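Local coordinates for protein putative phosphatase (Bacteroides thetaiotaomicron, PDB 3KYA) that is a putative phosphatase of undetermined substrate that binds zinc ions in the crystal and carries an immunoglobulin-like IPT/TIG domain, at residues A[19-30]-A[93-104]. Sequence-based numbering, arbitrary orientation. Where two conformers were deposited one is given.
Sequences AISDFTPKEGGA and TTASTTFSYEKK. With ZN (zinc ion), chain B; EDO (1,2-ethanediol), chain I.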
loop_
_atom_site.group_PDB
_atom_site.type_symbol
_atom_site.label_atom_id
_atom_site.label_comp_id
_atom_site.label_asym_id
_atom_site.label_seq_id
_atom_site.Cartn_x
_atom_site.Cartn_y
_atom_site.Cartn_z
ATOM N N ALA A 19 -36.011 -13.404 -12.235
ATOM C CA ALA A 19 -36.052 -12.620 -11.011
ATOM C C ALA A 19 -34.663 -12.378 -10.454
ATOM O O ALA A 19 -33.788 -13.216 -10.605
ATOM C CB ALA A 19 -36.922 -13.336 -9.957
ATOM N N ILE A 20 -34.471 -11.204 -9.849
ATOM C CA ILE A 20 -33.271 -10.865 -9.100
ATOM C C ILE A 20 -33.725 -10.672 -7.652
ATOM O O ILE A 20 -34.563 -9.808 -7.386
ATOM C CB ILE A 20 -32.605 -9.585 -9.604
ATOM C CG1 ILE A 20 -32.046 -9.822 -11.014
ATOM C CG2 ILE A 20 -31.517 -9.139 -8.622
ATOM C CD1 ILE A 20 -31.466 -8.567 -11.665
ATOM N N SER A 21 -33.171 -11.459 -6.730
ATOM C CA SER A 21 -33.569 -11.396 -5.318
ATOM C C SER A 21 -32.589 -10.654 -4.419
ATOM O O SER A 21 -32.980 -10.154 -3.365
ATOM C CB SER A 21 -33.730 -12.817 -4.774
ATOM O OG SER A 21 -32.508 -13.521 -4.908
ATOM N N ASP A 22 -31.323 -10.569 -4.826
ATOM C CA ASP A 22 -30.298 -10.004 -3.975
ATOM C C ASP A 22 -29.017 -9.863 -4.786
ATOM O O ASP A 22 -28.896 -10.420 -5.867
ATOM C CB ASP A 22 -30.052 -10.970 -2.800
ATOM C CG ASP A 22 -29.382 -10.321 -1.601
ATOM O OD1 ASP A 22 -29.079 -9.110 -1.613
ATOM O OD2 ASP A 22 -29.197 -11.046 -0.592
ATOM N N PHE A 23 -28.078 -9.096 -4.261
ATOM C CA PHE A 23 -26.761 -8.973 -4.868
ATOM C C PHE A 23 -25.766 -8.573 -3.801
ATOM O O PHE A 23 -26.144 -8.013 -2.760
ATOM C CB PHE A 23 -26.740 -7.995 -6.068
ATOM C CG PHE A 23 -27.314 -6.635 -5.773
ATOM C CD1 PHE A 23 -26.525 -5.629 -5.252
ATOM C CD2 PHE A 23 -28.645 -6.363 -6.041
ATOM C CE1 PHE A 23 -27.064 -4.372 -4.959
ATOM C CE2 PHE A 23 -29.195 -5.113 -5.760
ATOM C CZ PHE A 23 -28.396 -4.108 -5.226
ATOM N N THR A 24 -24.496 -8.886 -4.053
ATOM C CA THR A 24 -23.428 -8.563 -3.132
ATOM C C THR A 24 -22.103 -8.349 -3.885
ATOM O O THR A 24 -21.792 -9.103 -4.812
ATOM C CB THR A 24 -23.281 -9.657 -2.057
ATOM O OG1 THR A 24 -22.349 -9.221 -1.070
ATOM C CG2 THR A 24 -22.817 -10.978 -2.651
ATOM N N PRO A 25 -21.339 -7.307 -3.510
ATOM C CA PRO A 25 -21.630 -6.318 -2.454
ATOM C C PRO A 25 -22.745 -5.339 -2.838
ATOM O O PRO A 25 -23.148 -5.282 -3.998
ATOM C CB PRO A 25 -20.300 -5.582 -2.292
ATOM C CG PRO A 25 -19.673 -5.643 -3.652
ATOM C CD PRO A 25 -20.072 -7.008 -4.203
ATOM N N LYS A 26 -23.242 -4.581 -1.862
ATOM C CA LYS A 26 -24.316 -3.611 -2.089
ATOM C C LYS A 26 -23.782 -2.291 -2.641
ATOM O O LYS A 26 -24.533 -1.483 -3.194
ATOM C CB LYS A 26 -25.081 -3.349 -0.779
ATOM C CG LYS A 26 -25.768 -4.592 -0.179
ATOM C CD LYS A 26 -26.820 -5.175 -1.125
ATOM C CE LYS A 26 -27.649 -6.293 -0.471
ATOM N NZ LYS A 26 -26.891 -7.575 -0.255
ATOM N N GLU A 27 -22.488 -2.075 -2.465
ATOM C CA GLU A 27 -21.812 -0.875 -2.919
ATOM C C GLU A 27 -20.444 -1.258 -3.468
ATOM O O GLU A 27 -19.870 -2.279 -3.086
ATOM C CB GLU A 27 -21.643 0.132 -1.769
ATOM C CG GLU A 27 -20.853 -0.402 -0.568
ATOM C CD GLU A 27 -21.642 -1.386 0.308
ATOM O OE1 GLU A 27 -22.692 -0.990 0.877
ATOM O OE2 GLU A 27 -21.195 -2.550 0.473
ATOM N N GLY A 28 -19.912 -0.421 -4.343
ATOM C CA GLY A 28 -18.604 -0.663 -4.938
ATOM C C GLY A 28 -18.368 0.233 -6.140
ATOM O O GLY A 28 -19.265 0.973 -6.550
ATOM N N GLY A 29 -17.154 0.155 -6.683
ATOM C CA GLY A 29 -16.732 0.969 -7.829
ATOM C C GLY A 29 -16.536 0.151 -9.095
ATOM O O GLY A 29 -16.730 -1.063 -9.099
ATOM N N ALA A 30 -16.174 0.829 -10.178
ATOM C CA ALA A 30 -15.907 0.166 -11.452
ATOM C C ALA A 30 -14.881 -0.943 -11.268
ATOM O O ALA A 30 -13.970 -0.813 -10.472
ATOM C CB ALA A 30 -15.411 1.179 -12.473
ATOM N N THR A 93 -35.698 -8.453 -16.618
ATOM C CA THR A 93 -36.147 -7.994 -15.313
ATOM C C THR A 93 -35.176 -6.941 -14.822
ATOM O O THR A 93 -34.044 -6.863 -15.299
ATOM C CB THR A 93 -36.246 -9.129 -14.270
ATOM O OG1 THR A 93 -36.977 -8.663 -13.121
ATOM C CG2 THR A 93 -34.866 -9.611 -13.839
ATOM N N THR A 94 -35.629 -6.122 -13.881
ATOM C CA THR A 94 -34.792 -5.086 -13.287
ATOM C C THR A 94 -34.859 -5.263 -11.782
ATOM O O THR A 94 -35.954 -5.443 -11.233
ATOM C CB THR A 94 -35.265 -3.676 -13.674
ATOM O OG1 THR A 94 -35.183 -3.526 -15.095
ATOM C CG2 THR A 94 -34.402 -2.594 -13.019
ATOM N N ALA A 95 -33.705 -5.230 -11.118
ATOM C CA ALA A 95 -33.661 -5.407 -9.673
ATOM C C ALA A 95 -34.441 -4.264 -9.016
ATOM O O ALA A 95 -34.406 -3.124 -9.493
ATOM C CB ALA A 95 -32.247 -5.453 -9.170
ATOM N N SER A 96 -35.142 -4.576 -7.931
ATOM C CA SER A 96 -35.974 -3.573 -7.258
ATOM C C SER A 96 -35.137 -2.525 -6.513
ATOM O O SER A 96 -35.582 -1.379 -6.382
ATOM C CB SER A 96 -37.018 -4.241 -6.334
ATOM O OG SER A 96 -36.413 -4.900 -5.237
ATOM N N THR A 97 -33.943 -2.913 -6.047
ATOM C CA THR A 97 -33.034 -1.996 -5.364
ATOM C C THR A 97 -31.837 -1.699 -6.267
ATOM O O THR A 97 -31.484 -2.496 -7.127
ATOM C CB THR A 97 -32.527 -2.563 -4.028
ATOM O OG1 THR A 97 -31.832 -3.795 -4.255
ATOM C CG2 THR A 97 -33.690 -2.802 -3.074
ATOM N N THR A 98 -31.236 -0.536 -6.080
ATOM C CA THR A 98 -30.091 -0.131 -6.893
ATOM C C THR A 98 -28.765 -0.413 -6.204
ATOM O O THR A 98 -28.664 -0.368 -4.984
ATOM C CB THR A 98 -30.157 1.371 -7.246
ATOM O OG1 THR A 98 -30.253 2.149 -6.048
ATOM C CG2 THR A 98 -31.356 1.661 -8.121
ATOM N N PHE A 99 -27.754 -0.745 -7.010
ATOM C CA PHE A 99 -26.387 -0.910 -6.534
ATOM C C PHE A 99 -25.859 0.480 -6.205
ATOM O O PHE A 99 -26.165 1.425 -6.915
ATOM C CB PHE A 99 -25.540 -1.560 -7.636
ATOM C CG PHE A 99 -24.083 -1.711 -7.299
ATOM C CD1 PHE A 99 -23.641 -2.742 -6.483
ATOM C CD2 PHE A 99 -23.144 -0.870 -7.863
ATOM C CE1 PHE A 99 -22.295 -2.899 -6.197
ATOM C CE2 PHE A 99 -21.802 -1.019 -7.587
ATOM C CZ PHE A 99 -21.374 -2.037 -6.745
ATOM N N SER A 100 -25.086 0.621 -5.135
ATOM C CA SER A 100 -24.555 1.929 -4.771
ATOM C C SER A 100 -23.172 2.103 -5.407
ATOM O O SER A 100 -22.167 1.586 -4.904
ATOM C CB SER A 100 -24.512 2.103 -3.258
ATOM O OG SER A 100 -24.058 3.400 -2.956
ATOM N N TYR A 101 -23.153 2.813 -6.537
ATOM C CA TYR A 101 -21.937 3.047 -7.316
ATOM C C TYR A 101 -21.032 4.080 -6.659
ATOM O O TYR A 101 -21.454 5.216 -6.411
ATOM C CB TYR A 101 -22.312 3.483 -8.740
ATOM C CG TYR A 101 -21.120 3.744 -9.637
ATOM C CD1 TYR A 101 -20.448 2.683 -10.257
ATOM C CD2 TYR A 101 -20.655 5.039 -9.863
ATOM C CE1 TYR A 101 -19.338 2.901 -11.063
ATOM C CE2 TYR A 101 -19.537 5.267 -10.688
ATOM C CZ TYR A 101 -18.887 4.193 -11.279
ATOM O OH TYR A 101 -17.787 4.406 -12.104
ATOM N N GLU A 102 -19.792 3.682 -6.377
ATOM C CA GLU A 102 -18.813 4.558 -5.752
ATOM C C GLU A 102 -17.959 5.200 -6.857
ATOM O O GLU A 102 -17.219 4.510 -7.576
ATOM C CB GLU A 102 -17.924 3.781 -4.787
ATOM C CG GLU A 102 -18.676 3.169 -3.601
ATOM C CD GLU A 102 -17.803 2.248 -2.751
ATOM O OE1 GLU A 102 -16.748 1.773 -3.242
ATOM O OE2 GLU A 102 -18.194 1.984 -1.596
ATOM N N LYS A 103 -18.059 6.519 -6.967
ATOM C CA LYS A 103 -17.364 7.250 -8.020
ATOM C C LYS A 103 -15.860 7.270 -7.801
ATOM O O LYS A 103 -15.391 7.290 -6.660
ATOM C CB LYS A 103 -17.900 8.681 -8.124
ATOM C CG LYS A 103 -19.369 8.741 -8.521
ATOM C CD LYS A 103 -19.825 10.161 -8.837
ATOM C CE LYS A 103 -19.913 11.030 -7.607
ATOM N NZ LYS A 103 -20.980 10.554 -6.678
ATOM N N LYS A 104 -15.117 7.290 -8.905
ATOM C CA LYS A 104 -13.658 7.350 -8.867
ATOM C C LYS A 104 -13.093 8.550 -9.622
ATOM O O LYS A 104 -13.749 9.137 -10.481
ATOM C CB LYS A 104 -13.062 6.070 -9.476
ATOM C CG LYS A 104 -13.218 4.833 -8.608
ATOM C CD LYS A 104 -12.700 3.576 -9.315
ATOM C CE LYS A 104 -12.771 2.365 -8.397
ATOM N NZ LYS A 104 -12.422 1.105 -9.132
HETATM ZN ZN ZN B . -30.137 -13.031 -0.414
HETATM C C1 EDO I . -18.432 -10.449 -5.115
HETATM O O1 EDO I . -19.392 -11.013 -4.220
HETATM C C2 EDO I . -17.167 -11.285 -5.094
HETATM O O2 EDO I . -17.462 -12.664 -5.330
HETATM O O HOH W 1 -35.088 -7.300 -6.806
HETATM O O HOH W 2 -36.430 -9.092 -10.359
HETATM O O HOH W 3 -27.300 -1.114 -2.785
HETATM O O HOH W 4 -16.047 3.722 -9.883
#
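Phe23 brings CE1 to the edge of the Phe99 ring, near its plane, 4.1 Å from CD1 of Phe99. The carbonyl O of Pro25, which follows a cis peptide bond, lies in plane at the edges of both the Phe99 and Phe23 rings, 3.4 Å from Phe99 CE1. It is buried and has no hydrogen-bond partner in the model, a lack that the weakly positive ring-edge hydrogens probably offset in part. Thr98 O sits at the edge of Phe23, whereas Thr97 OG1 approaches CE2 of that ring obliquely. The chi1 of Phe99 (177°, CG opposite the backbone N) lays the ring against the backbone of 25-28, and CZ comes within 3.2 Å of Gly28 N.

These rings pack inside the IPT/TIG domain, an immunoglobulin-like E-set fold, with Ile80 touching Phe23 and Leu34 touching Phe99. Across the sheet edge, strand 100-101 runs parallel to the end of strand 19-28: Ser100 N donates to Lys26 O, Gly28 N to Ser100 O and Glu102 N to Gly28 O.

No direct hydrogen bond joins the two segments around Ile20; waters bridge Ile20 O to Ser96 N and Ile20 N to Thr93 OG1. Ile20 CG2 also packs directly on Ala95 CB at 3.8 Å. Ser21 and Asp22 both face Tyr37, forming a classic beta bulge. Asp22 OD2 binds zinc at 2.2 Å, while OD1 accepts from Phe23 N and, in a salt bridge, from Lys26 NZ on one face of the carboxylate, which probably stabilises its negative charge. At the far end of the contact, the extended Lys104 side chain donates a hydrogen bond from NZ to Ala30 O, 2.8 Å away, in the carbonyl plane and on a lone pair.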